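Local coordinates for extracellular haem-binding protein (Streptomyces reticuli, PDB 3FPW) that binds and degrades haem outside the cell, binds iron, and in its oligomeric form interacts with its cognate two-component sensor kinase, at residues Thr156-Lys161 against Ala185-Leu190. Numbering follows the deposited sequence.
Sequences TPVTAK and AGAAVL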
ATOM      1  N   THR A 156      10.845   5.268 -23.693  1.00 14.94           N
ATOM      2  CA  THR A 156      10.533   5.518 -25.109  1.00 16.11           C
ATOM      3  C   THR A 156       9.506   4.500 -25.605  1.00 16.27           C
ATOM      4  O   THR A 156       9.571   3.337 -25.237  1.00 15.65           O
ATOM      5  CB  THR A 156      11.822   5.523 -25.986  1.00 17.64           C
ATOM      6  OG1 THR A 156      11.527   6.136 -27.247  1.00 20.64           O
ATOM      7  CG2 THR A 156      12.357   4.140 -26.209  1.00 17.62           C
ATOM      8  N   PRO A 157       8.563   4.941 -26.455  1.00 16.59           N
ATOM      9  CA  PRO A 157       7.536   4.003 -26.904  1.00 17.19           C
ATOM     10  C   PRO A 157       7.931   3.174 -28.119  1.00 17.45           C
ATOM     11  O   PRO A 157       8.823   3.538 -28.900  1.00 18.10           O
ATOM     12  CB  PRO A 157       6.365   4.920 -27.274  1.00 17.40           C
ATOM     13  CG  PRO A 157       7.047   6.172 -27.761  1.00 17.61           C
ATOM     14  CD  PRO A 157       8.250   6.330 -26.846  1.00 16.59           C
ATOM     15  N   VAL A 158       7.229   2.064 -28.270  1.00 17.25           N
ATOM     16  CA  VAL A 158       7.379   1.206 -29.429  1.00 17.18           C
ATOM     17  C   VAL A 158       5.985   1.012 -29.965  1.00 17.45           C
ATOM     18  O   VAL A 158       5.032   0.803 -29.193  1.00 17.30           O
ATOM     19  CB  VAL A 158       7.985  -0.157 -29.040  1.00 17.04           C
ATOM     20  CG1 VAL A 158       7.904  -1.134 -30.193  1.00 18.21           C
ATOM     21  CG2 VAL A 158       9.455   0.011 -28.551  1.00 17.02           C
ATOM     22  N   THR A 159       5.837   1.102 -31.283  1.00 18.02           N
ATOM     23  CA  THR A 159       4.515   1.001 -31.864  1.00 18.08           C
ATOM     24  C   THR A 159       4.383  -0.187 -32.787  1.00 18.87           C
ATOM     25  O   THR A 159       5.362  -0.841 -33.132  1.00 18.86           O
ATOM     26  CB  THR A 159       4.149   2.252 -32.702  1.00 17.76           C
ATOM     27  OG1 THR A 159       5.102   2.391 -33.763  1.00 20.64           O
ATOM     28  CG2 THR A 159       4.144   3.517 -31.834  1.00 19.36           C
ATOM     29  N   ALA A 160       3.140  -0.457 -33.161  1.00 20.24           N
ATOM     30  CA  ALA A 160       2.806  -1.415 -34.206  1.00 22.02           C
ATOM     31  C   ALA A 160       1.542  -0.882 -34.866  1.00 23.61           C
ATOM     32  O   ALA A 160       0.587  -0.541 -34.185  1.00 23.49           O
ATOM     33  CB  ALA A 160       2.574  -2.810 -33.604  1.00 21.85           C
ATOM     34  N   LYS A 161       1.562  -0.755 -36.192  1.00 25.99           N
ATOM     35  CA  LYS A 161       0.431  -0.189 -36.939  1.00 28.00           C
ATOM     36  C   LYS A 161       0.049   1.217 -36.483  1.00 27.64           C
ATOM     37  O   LYS A 161      -1.126   1.600 -36.491  1.00 28.50           O
ATOM     38  CB  LYS A 161      -0.779  -1.125 -36.889  1.00 28.66           C
ATOM     39  CG  LYS A 161      -0.490  -2.514 -37.453  1.00 32.35           C
ATOM     40  CD  LYS A 161      -1.541  -2.930 -38.504  1.00 36.17           C
ATOM     41  CE  LYS A 161      -2.816  -3.535 -37.893  1.00 40.43           C
ATOM     42  NZ  LYS A 161      -3.899  -3.704 -38.922  1.00 39.62           N
ATOM     43  N   ALA A 185      18.400   2.541 -27.814  1.00 18.63           N
ATOM     44  CA  ALA A 185      19.244   1.451 -28.305  1.00 19.46           C
ATOM     45  C   ALA A 185      18.542   0.104 -28.185  1.00 19.78           C
ATOM     46  O   ALA A 185      18.689  -0.767 -29.042  1.00 20.10           O
ATOM     47  CB  ALA A 185      20.571   1.424 -27.546  1.00 19.93           C
ATOM     48  N   GLY A 186      17.772  -0.066 -27.109  1.00 19.15           N
ATOM     49  CA  GLY A 186      16.952  -1.262 -26.962  1.00 19.31           C
ATOM     50  C   GLY A 186      15.835  -1.329 -27.995  1.00 19.07           C
ATOM     51  O   GLY A 186      15.637  -2.352 -28.642  1.00 19.28           O
ATOM     52  N   ALA A 187      15.108  -0.234 -28.183  1.00 18.94           N
ATOM     53  CA  ALA A 187      14.057  -0.218 -29.195  1.00 20.06           C
ATOM     54  C   ALA A 187      14.591  -0.469 -30.601  1.00 20.24           C
ATOM     55  O   ALA A 187      13.907  -1.068 -31.435  1.00 20.23           O
ATOM     56  CB  ALA A 187      13.318   1.096 -29.171  1.00 20.91           C
ATOM     57  N   ALA A 188      15.820  -0.015 -30.844  1.00 19.79           N
ATOM     58  CA  ALA A 188      16.414  -0.042 -32.188  1.00 20.58           C
ATOM     59  C   ALA A 188      16.579  -1.441 -32.759  1.00 21.22           C
ATOM     60  O   ALA A 188      16.720  -1.597 -33.984  1.00 22.13           O
ATOM     61  CB  ALA A 188      17.767   0.674 -32.177  1.00 21.19           C
ATOM     62  N   VAL A 189      16.594  -2.451 -31.895  1.00 20.76           N
ATOM     63  CA  VAL A 189      16.787  -3.807 -32.371  1.00 21.21           C
ATOM     64  C   VAL A 189      15.506  -4.444 -32.830  1.00 21.89           C
ATOM     65  O   VAL A 189      15.536  -5.558 -33.368  1.00 22.41           O
ATOM     66  CB  VAL A 189      17.460  -4.708 -31.345  1.00 20.92           C
ATOM     67  CG1 VAL A 189      18.784  -4.095 -30.908  1.00 21.76           C
ATOM     68  CG2 VAL A 189      16.523  -4.936 -30.173  1.00 21.24           C
ATOM     69  N   LEU A 190      14.398  -3.733 -32.656  1.00 21.99           N
ATOM     70  CA  LEU A 190      13.098  -4.228 -33.091  1.00 23.06           C
ATOM     71  C   LEU A 190      12.777  -3.724 -34.497  1.00 23.78           C
ATOM     72  O   LEU A 190      13.390  -2.770 -34.982  1.00 24.02           O
ATOM     73  CB  LEU A 190      12.006  -3.767 -32.126  1.00 22.53           C
ATOM     74  CG  LEU A 190      12.196  -4.216 -30.675  1.00 22.33           C
ATOM     75  CD1 LEU A 190      11.106  -3.585 -29.818  1.00 22.68           C
ATOM     76  CD2 LEU A 190      12.121  -5.717 -30.589  1.00 23.28           C
TER
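Both methyls of Val158 pack against the end of helix 176-187 and the turn after it, CG1 on Leu190 and CG2 on Ala187 and Leu190. Val158 CG1 meets Leu190 CD1 at 4.0 Å, while Val158 CG2 reaches Ala187 CB at 4.1 Å and lies 4.2 Å from Leu190 CD1, so a single leucine methyl bears on both valine branches. The side chains of Val158 and Leu190 cross at about a right angle. Val158 holds CG1 anti to its backbone N (chi1 170°), which leaves CG2 beside that N and turned to the helix. Two residues earlier on the strand, Thr156 CG2 makes a looser approach to Ala187 CB at 4.4 Å. Leu190 is brought round to the strand by a type I turn from Ala187, closed by Leu190 N to Ala187 O at 3.0 Å. Ile168 of strand 163-171 touches both Val158 and Ala187, and Leu190 also meets Ala73 of helix 67-83. Val52 of a second subunit packs on Ala187, and a strand of that subunit pairs in parallel with Val158 and Thr159, carrying the sheet across the interface. The result is helix-on-sheet packing at the strand outermost within the chain, in the four-stranded antiparallel sheet (order 2-1-4-3) of an HbpS-like domain of the GAF clan.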